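Local structure of periplasmic sugar-binding domain protein (Pseudomonas fluorescens Pf-5, 3H75) at residues T4-L9 with W268-L273; F25-A30 with L35-L40. The protein probably binds a carbohydrate in the periplasm, as a two-domain member of the bacterial solute-binding protein 2 family. All coordinates share one frame; numbering follows the deposited sequence.

Interaction 1 of 2, residues T4-L9 with W268-L273; sequences TSVVFL and WALVAL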
ATOM      1  N   THR A   4     -25.003   4.239  -8.674  1.00 21.27           N
ATOM      2  CA  THR A   4     -24.497   3.261  -7.721  1.00 19.15           C
ATOM      3  C   THR A   4     -23.672   4.050  -6.708  1.00 18.10           C
ATOM      4  O   THR A   4     -22.837   4.870  -7.088  1.00 17.08           O
ATOM      5  CB  THR A   4     -23.608   2.221  -8.416  1.00 20.04           C
ATOM      6  OG1 THR A   4     -24.386   1.513  -9.389  1.00 21.61           O
ATOM      7  CG2 THR A   4     -23.048   1.234  -7.406  1.00 20.13           C
ATOM      8  N   SER A   5     -23.913   3.808  -5.425  1.00 16.21           N
ATOM      9  CA  SER A   5     -23.207   4.535  -4.378  1.00 14.64           C
ATOM     10  C   SER A   5     -22.243   3.677  -3.575  1.00 14.15           C
ATOM     11  O   SER A   5     -22.530   2.525  -3.252  1.00 13.48           O
ATOM     12  CB  SER A   5     -24.217   5.176  -3.427  1.00 16.60           C
ATOM     13  OG  SER A   5     -25.071   4.194  -2.870  1.00 16.21           O
ATOM     14  N   VAL A   6     -21.103   4.268  -3.242  1.00 11.57           N
ATOM     15  CA  VAL A   6     -20.072   3.591  -2.469  1.00 11.01           C
ATOM     16  C   VAL A   6     -19.511   4.527  -1.404  1.00 10.12           C
ATOM     17  O   VAL A   6     -19.295   5.712  -1.658  1.00 10.14           O
ATOM     18  CB  VAL A   6     -18.894   3.151  -3.374  1.00 11.13           C
ATOM     19  CG1 VAL A   6     -17.813   2.479  -2.540  1.00 11.04           C
ATOM     20  CG2 VAL A   6     -19.388   2.211  -4.463  1.00 14.46           C
ATOM     21  N   VAL A   7     -19.307   3.997  -0.204  1.00 10.05           N
ATOM     22  CA  VAL A   7     -18.708   4.767   0.875  1.00 10.63           C
ATOM     23  C   VAL A   7     -17.427   4.027   1.227  1.00 10.88           C
ATOM     24  O   VAL A   7     -17.447   2.813   1.456  1.00  9.99           O
ATOM     25  CB  VAL A   7     -19.610   4.836   2.131  1.00 10.84           C
ATOM     26  CG1 VAL A   7     -18.826   5.441   3.293  1.00 11.77           C
ATOM     27  CG2 VAL A   7     -20.841   5.685   1.845  1.00 13.00           C
ATOM     28  N   PHE A   8     -16.308   4.742   1.234  1.00  8.55           N
ATOM     29  CA  PHE A   8     -15.036   4.123   1.579  1.00  7.94           C
ATOM     30  C   PHE A   8     -14.523   4.707   2.877  1.00  7.73           C
ATOM     31  O   PHE A   8     -14.446   5.928   3.027  1.00  6.99           O
ATOM     32  CB  PHE A   8     -13.989   4.341   0.472  1.00  9.94           C
ATOM     33  CG  PHE A   8     -12.597   3.887   0.853  1.00  9.23           C
ATOM     34  CD1 PHE A   8     -12.377   2.600   1.335  1.00 10.72           C
ATOM     35  CD2 PHE A   8     -11.508   4.745   0.734  1.00  8.77           C
ATOM     36  CE1 PHE A   8     -11.097   2.173   1.693  1.00  8.90           C
ATOM     37  CE2 PHE A   8     -10.220   4.326   1.090  1.00  9.67           C
ATOM     38  CZ  PHE A   8     -10.017   3.041   1.569  1.00  8.48           C
ATOM     39  N   LEU A   9     -14.190   3.830   3.816  1.00  6.74           N
ATOM     40  CA  LEU A   9     -13.649   4.246   5.107  1.00  6.98           C
ATOM     41  C   LEU A   9     -12.123   4.201   4.996  1.00  8.22           C
ATOM     42  O   LEU A   9     -11.504   3.135   5.101  1.00  8.39           O
ATOM     43  CB  LEU A   9     -14.151   3.315   6.217  1.00  8.89           C
ATOM     44  CG  LEU A   9     -15.679   3.166   6.251  1.00  9.05           C
ATOM     45  CD1 LEU A   9     -16.079   2.269   7.417  1.00 11.82           C
ATOM     46  CD2 LEU A   9     -16.343   4.543   6.382  1.00 10.10           C
ATOM     47  N   TRP A 268      -9.301   0.229  -8.886  1.00  9.15           N
ATOM     48  CA  TRP A 268      -9.640  -1.063  -9.471  1.00  9.70           C
ATOM     49  C   TRP A 268     -10.848  -1.628  -8.735  1.00 10.78           C
ATOM     50  O   TRP A 268     -11.710  -2.267  -9.333  1.00 12.11           O
ATOM     51  CB  TRP A 268      -8.471  -2.038  -9.335  1.00 11.09           C
ATOM     52  CG  TRP A 268      -7.147  -1.524  -9.819  1.00  9.47           C
ATOM     53  CD1 TRP A 268      -5.923  -1.843  -9.306  1.00 10.23           C
ATOM     54  CD2 TRP A 268      -6.900  -0.632 -10.919  1.00 10.40           C
ATOM     55  NE1 TRP A 268      -4.929  -1.211 -10.013  1.00 10.04           N
ATOM     56  CE2 TRP A 268      -5.499  -0.460 -11.008  1.00  9.95           C
ATOM     57  CE3 TRP A 268      -7.723   0.038 -11.836  1.00 11.21           C
ATOM     58  CZ2 TRP A 268      -4.901   0.357 -11.976  1.00 11.21           C
ATOM     59  CZ3 TRP A 268      -7.127   0.850 -12.800  1.00 10.23           C
ATOM     60  CH2 TRP A 268      -5.729   1.001 -12.859  1.00 11.39           C
ATOM     61  N   ALA A 269     -10.898  -1.397  -7.425  1.00 10.43           N
ATOM     62  CA  ALA A 269     -12.007  -1.880  -6.613  1.00 10.64           C
ATOM     63  C   ALA A 269     -13.320  -1.280  -7.108  1.00 10.59           C
ATOM     64  O   ALA A 269     -14.342  -1.965  -7.158  1.00 10.65           O
ATOM     65  CB  ALA A 269     -11.784  -1.517  -5.142  1.00 10.77           C
ATOM     66  N   LEU A 270     -13.298  -0.003  -7.476  1.00 11.24           N
ATOM     67  CA  LEU A 270     -14.520   0.639  -7.957  1.00 11.26           C
ATOM     68  C   LEU A 270     -14.948   0.077  -9.308  1.00 13.07           C
ATOM     69  O   LEU A 270     -16.143   0.015  -9.605  1.00 12.66           O
ATOM     70  CB  LEU A 270     -14.349   2.161  -8.012  1.00 12.49           C
ATOM     71  CG  LEU A 270     -14.246   2.793  -6.614  1.00 10.61           C
ATOM     72  CD1 LEU A 270     -14.064   4.291  -6.717  1.00 12.31           C
ATOM     73  CD2 LEU A 270     -15.495   2.482  -5.812  1.00 11.43           C
ATOM     74  N   VAL A 271     -13.985  -0.339 -10.128  1.00 12.70           N
ATOM     75  CA  VAL A 271     -14.330  -0.934 -11.416  1.00 13.71           C
ATOM     76  C   VAL A 271     -15.070  -2.236 -11.118  1.00 14.20           C
ATOM     77  O   VAL A 271     -16.099  -2.535 -11.728  1.00 13.44           O
ATOM     78  CB  VAL A 271     -13.081  -1.270 -12.261  1.00 13.45           C
ATOM     79  CG1 VAL A 271     -13.490  -2.066 -13.499  1.00 14.88           C
ATOM     80  CG2 VAL A 271     -12.370   0.007 -12.674  1.00 13.79           C
ATOM     81  N   ALA A 272     -14.541  -3.010 -10.174  1.00 12.87           N
ATOM     82  CA  ALA A 272     -15.158  -4.277  -9.797  1.00 13.64           C
ATOM     83  C   ALA A 272     -16.553  -4.078  -9.205  1.00 14.28           C
ATOM     84  O   ALA A 272     -17.484  -4.824  -9.531  1.00 15.38           O
ATOM     85  CB  ALA A 272     -14.267  -5.023  -8.806  1.00 12.96           C
ATOM     86  N   LEU A 273     -16.707  -3.080  -8.337  1.00 13.92           N
ATOM     87  CA  LEU A 273     -18.008  -2.825  -7.726  1.00 13.64           C
ATOM     88  C   LEU A 273     -18.985  -2.304  -8.765  1.00 14.54           C
ATOM     89  O   LEU A 273     -20.170  -2.642  -8.741  1.00 14.39           O
ATOM     90  CB  LEU A 273     -17.880  -1.834  -6.566  1.00 13.59           C
ATOM     91  CG  LEU A 273     -17.080  -2.377  -5.378  1.00 11.20           C
ATOM     92  CD1 LEU A 273     -17.095  -1.362  -4.246  1.00 12.76           C
ATOM     93  CD2 LEU A 273     -17.669  -3.700  -4.915  1.00 13.45           C
TER
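V6 on strand 5-10 sets both of its methyl groups against two leucines of helix 265-277. The tighter half of the contact is V6 with L270: CD2 of L270 fits against the fork of the valine, 4.0 Å from V6 CG1 and nearly as near V6 CG2, the two side chains meeting at a slant. With V6 CG1 anti to the backbone N (chi1 179°), both branches are presented to the helix. L273, one turn on, closes in less tightly, its CD1 lying 4.3 Å from V6 CG2. No hydrogen bond joins the segments, whose nearest CA atoms, those of V6 and L270, are 8.3 Å apart. This is helix-on-sheet packing in an alpha/beta periplasmic-binding-protein fold: a helix from late in the chain lies on one face of the parallel sheet, over the first strand. M67 of the adjacent strand 65-69 touches both leucines, and M26 and L33 of helix 17-33 touch L270, which helps bury the pairing. Toward the start of the strand the contact slackens; T4 CG2 stays 5.0 Å from L273 O, and partly exposed S5 turns to the other face, where its OG is hydrogen-bonded to the backbone N of D64.

Interaction 2 of 2, residues F25-A30 with L35-L40; sequences FMQAAA and LDLRIL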
ATOM      1  N   PHE A  25      -7.142   8.697  -6.707  1.00  7.02           N
ATOM      2  CA  PHE A  25      -7.237   7.730  -7.794  1.00  8.84           C
ATOM      3  C   PHE A  25      -8.668   7.188  -7.843  1.00  9.97           C
ATOM      4  O   PHE A  25      -9.244   7.029  -8.920  1.00 10.81           O
ATOM      5  CB  PHE A  25      -6.241   6.581  -7.586  1.00  7.91           C
ATOM      6  CG  PHE A  25      -6.023   5.738  -8.814  1.00  9.82           C
ATOM      7  CD1 PHE A  25      -5.311   6.243  -9.898  1.00 11.72           C
ATOM      8  CD2 PHE A  25      -6.542   4.447  -8.899  1.00  9.02           C
ATOM      9  CE1 PHE A  25      -5.117   5.473 -11.055  1.00 10.71           C
ATOM     10  CE2 PHE A  25      -6.355   3.671 -10.050  1.00 10.68           C
ATOM     11  CZ  PHE A  25      -5.639   4.188 -11.129  1.00  9.71           C
HETATM   12  N   MSE A  26      -9.243   6.918  -6.672  1.00 10.81           N
HETATM   13  CA  MSE A  26     -10.611   6.417  -6.600  1.00 11.17           C
HETATM   14  C   MSE A  26     -11.598   7.444  -7.138  1.00 10.96           C
HETATM   15  O   MSE A  26     -12.532   7.093  -7.857  1.00 13.25           O
HETATM   16  CB  MSE A  26     -11.004   6.095  -5.157  1.00 11.49           C
HETATM   17  CG  MSE A  26     -10.344   4.874  -4.563  1.00 11.43           C
HETATM   18 SE   MSE A  26     -10.966   4.570  -2.744  1.00 17.66          SE
HETATM   19  CE  MSE A  26     -12.737   3.908  -3.145  1.00 11.07           C
ATOM     20  N   GLN A  27     -11.398   8.708  -6.780  1.00 11.40           N
ATOM     21  CA  GLN A  27     -12.301   9.755  -7.235  1.00 12.63           C
ATOM     22  C   GLN A  27     -12.276   9.869  -8.753  1.00 13.60           C
ATOM     23  O   GLN A  27     -13.310  10.109  -9.381  1.00 12.85           O
ATOM     24  CB  GLN A  27     -11.946  11.087  -6.573  1.00 15.50           C
ATOM     25  CG  GLN A  27     -12.057  11.021  -5.059  1.00 20.57           C
ATOM     26  CD  GLN A  27     -11.895  12.365  -4.392  1.00 24.99           C
ATOM     27  OE1 GLN A  27     -10.972  13.118  -4.696  1.00 27.73           O
ATOM     28  NE2 GLN A  27     -12.792  12.671  -3.460  1.00 28.13           N
ATOM     29  N   ALA A  28     -11.101   9.681  -9.346  1.00 12.85           N
ATOM     30  CA  ALA A  28     -10.985   9.739 -10.795  1.00 13.48           C
ATOM     31  C   ALA A  28     -11.813   8.590 -11.366  1.00 13.04           C
ATOM     32  O   ALA A  28     -12.536   8.757 -12.346  1.00 13.80           O
ATOM     33  CB  ALA A  28      -9.527   9.603 -11.215  1.00 13.45           C
ATOM     34  N   ALA A  29     -11.713   7.423 -10.737  1.00 12.88           N
ATOM     35  CA  ALA A  29     -12.462   6.255 -11.184  1.00 12.15           C
ATOM     36  C   ALA A  29     -13.961   6.465 -11.002  1.00 13.40           C
ATOM     37  O   ALA A  29     -14.750   6.097 -11.872  1.00 12.68           O
ATOM     38  CB  ALA A  29     -12.010   5.017 -10.420  1.00 12.74           C
ATOM     39  N   ALA A  30     -14.352   7.056  -9.875  1.00 13.62           N
ATOM     40  CA  ALA A  30     -15.762   7.309  -9.594  1.00 14.74           C
ATOM     41  C   ALA A  30     -16.377   8.234 -10.638  1.00 15.92           C
ATOM     42  O   ALA A  30     -17.501   8.009 -11.093  1.00 16.64           O
ATOM     43  CB  ALA A  30     -15.924   7.916  -8.200  1.00 14.67           C
ATOM     44  N   LEU A  35     -20.112   6.740 -10.629  1.00 21.00           N
ATOM     45  CA  LEU A  35     -20.446   6.241  -9.302  1.00 19.48           C
ATOM     46  C   LEU A  35     -20.500   7.386  -8.301  1.00 18.77           C
ATOM     47  O   LEU A  35     -19.785   8.382  -8.439  1.00 19.21           O
ATOM     48  CB  LEU A  35     -19.399   5.225  -8.824  1.00 19.57           C
ATOM     49  CG  LEU A  35     -19.187   3.933  -9.616  1.00 21.32           C
ATOM     50  CD1 LEU A  35     -18.064   3.117  -8.977  1.00 20.36           C
ATOM     51  CD2 LEU A  35     -20.474   3.136  -9.643  1.00 21.39           C
ATOM     52  N   ASP A  36     -21.357   7.237  -7.299  1.00 16.84           N
ATOM     53  CA  ASP A  36     -21.494   8.227  -6.244  1.00 17.55           C
ATOM     54  C   ASP A  36     -20.594   7.743  -5.111  1.00 15.89           C
ATOM     55  O   ASP A  36     -20.935   6.804  -4.395  1.00 15.42           O
ATOM     56  CB  ASP A  36     -22.953   8.311  -5.784  1.00 20.44           C
ATOM     57  CG  ASP A  36     -23.114   9.056  -4.474  1.00 24.43           C
ATOM     58  OD1 ASP A  36     -22.297   9.957  -4.190  1.00 28.39           O
ATOM     59  OD2 ASP A  36     -24.069   8.747  -3.733  1.00 29.36           O
ATOM     60  N   LEU A  37     -19.438   8.382  -4.967  1.00 14.17           N
ATOM     61  CA  LEU A  37     -18.471   7.991  -3.948  1.00 12.88           C
ATOM     62  C   LEU A  37     -18.280   8.998  -2.826  1.00 12.34           C
ATOM     63  O   LEU A  37     -18.175  10.204  -3.055  1.00 14.01           O
ATOM     64  CB  LEU A  37     -17.109   7.735  -4.599  1.00 11.82           C
ATOM     65  CG  LEU A  37     -15.890   7.586  -3.683  1.00 10.97           C
ATOM     66  CD1 LEU A  37     -15.943   6.258  -2.929  1.00 10.91           C
ATOM     67  CD2 LEU A  37     -14.628   7.662  -4.535  1.00 11.81           C
ATOM     68  N   ARG A  38     -18.228   8.481  -1.607  1.00 11.55           N
ATOM     69  CA  ARG A  38     -18.000   9.299  -0.431  1.00 12.30           C
ATOM     70  C   ARG A  38     -16.859   8.644   0.341  1.00 11.12           C
ATOM     71  O   ARG A  38     -16.881   7.442   0.600  1.00 11.97           O
ATOM     72  CB  ARG A  38     -19.264   9.368   0.423  1.00 16.42           C
ATOM     73  CG  ARG A  38     -20.409  10.101  -0.260  1.00 20.93           C
ATOM     74  CD  ARG A  38     -21.649  10.130   0.618  1.00 26.63           C
ATOM     75  NE  ARG A  38     -21.302  10.375   2.012  1.00 32.15           N
ATOM     76  CZ  ARG A  38     -20.552  11.390   2.432  1.00 34.45           C
ATOM     77  NH1 ARG A  38     -20.067  12.271   1.567  1.00 36.54           N
ATOM     78  NH2 ARG A  38     -20.273  11.514   3.719  1.00 34.64           N
ATOM     79  N   ILE A  39     -15.854   9.438   0.686  1.00  9.35           N
ATOM     80  CA  ILE A  39     -14.705   8.936   1.419  1.00  8.65           C
ATOM     81  C   ILE A  39     -14.647   9.571   2.798  1.00  9.72           C
ATOM     82  O   ILE A  39     -14.621  10.800   2.926  1.00 11.30           O
ATOM     83  CB  ILE A  39     -13.384   9.240   0.670  1.00  8.62           C
ATOM     84  CG1 ILE A  39     -13.371   8.508  -0.674  1.00  7.61           C
ATOM     85  CG2 ILE A  39     -12.192   8.816   1.521  1.00  8.60           C
ATOM     86  CD1 ILE A  39     -12.177   8.839  -1.550  1.00  9.44           C
ATOM     87  N   LEU A  40     -14.643   8.730   3.828  1.00  7.70           N
ATOM     88  CA  LEU A  40     -14.577   9.195   5.208  1.00  7.92           C
ATOM     89  C   LEU A  40     -13.212   8.843   5.789  1.00  8.31           C
ATOM     90  O   LEU A  40     -12.844   7.671   5.855  1.00  8.78           O
ATOM     91  CB  LEU A  40     -15.665   8.525   6.048  1.00 10.03           C
ATOM     92  CG  LEU A  40     -17.109   8.649   5.557  1.00 10.86           C
ATOM     93  CD1 LEU A  40     -18.034   7.920   6.526  1.00 10.80           C
ATOM     94  CD2 LEU A  40     -17.495  10.115   5.454  1.00 11.92           C
TER
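L37 points from its strand to between M26 and A30, side chains one turn apart on the facing helix. Its CG stands anti to the backbone N (chi1 168°), which leaves CB against the methyl of A30 (A30 CB to L37 CB, 3.8 Å), sends CD1 toward the end of M26 and lays CD2 between M26 and A30. The selenomethionine meets it at about a right angle: its chain bends at chi3, bringing M26 CE to 4.0 Å from L37 CD1, while L37 CD2 rests near M26 CB and the M26 carbonyl oxygen. Further along the strand, Q27 and I39 meet at a slant where both residues are partly exposed, and Q27 CG lies 4.1 Å from I39 CD1. At the other end, where the chain turns from helix to strand, L35 N donates a hydrogen bond to A30 O (2.9 Å). The bond is nearly straight at the hydrogen (165°) and lies in the carbonyl plane; beside it the CB atoms of A30 and L35 are 4.4 Å apart. L35, L37 and I39 all point toward the helix, whereas D36 and R38 point away from it. The axes of helix segment 25-30 and strand segment 36-40 run almost antiparallel (163°), 8.7 Å apart at their closest, as expected for the helix-to-strand return of a beta-alpha-beta crossover. That unit consists of strand 5-10, helix 17-33 and strand 36-41, the last an outermost strand of the parallel sheet; F8 of strand 5-10 touches M26, and L270 of helix 265-277 packs against L35 and L37.

In the fold
From the N terminus the chain runs through strand 5-10, helix 17-33 and strand 36-41, and interaction 2 closes the short return between the last two, with four residues between its segments. Interaction 1 closes a far longer loop: 258 residues, including five of the six strands of the second sheet, separate segments 4-9 and 268-273. Interaction 2 is therefore nested inside interaction 1. Their centres lie 7 Å apart and they meet directly. Backbone pairing of T4 and V6 with D36, probably hydrogen-bonded, joins the neighbouring strands, and T4 also packs on L35. Together they tie the chain's opening beta-alpha-beta unit to a helix that returns to the first sheet.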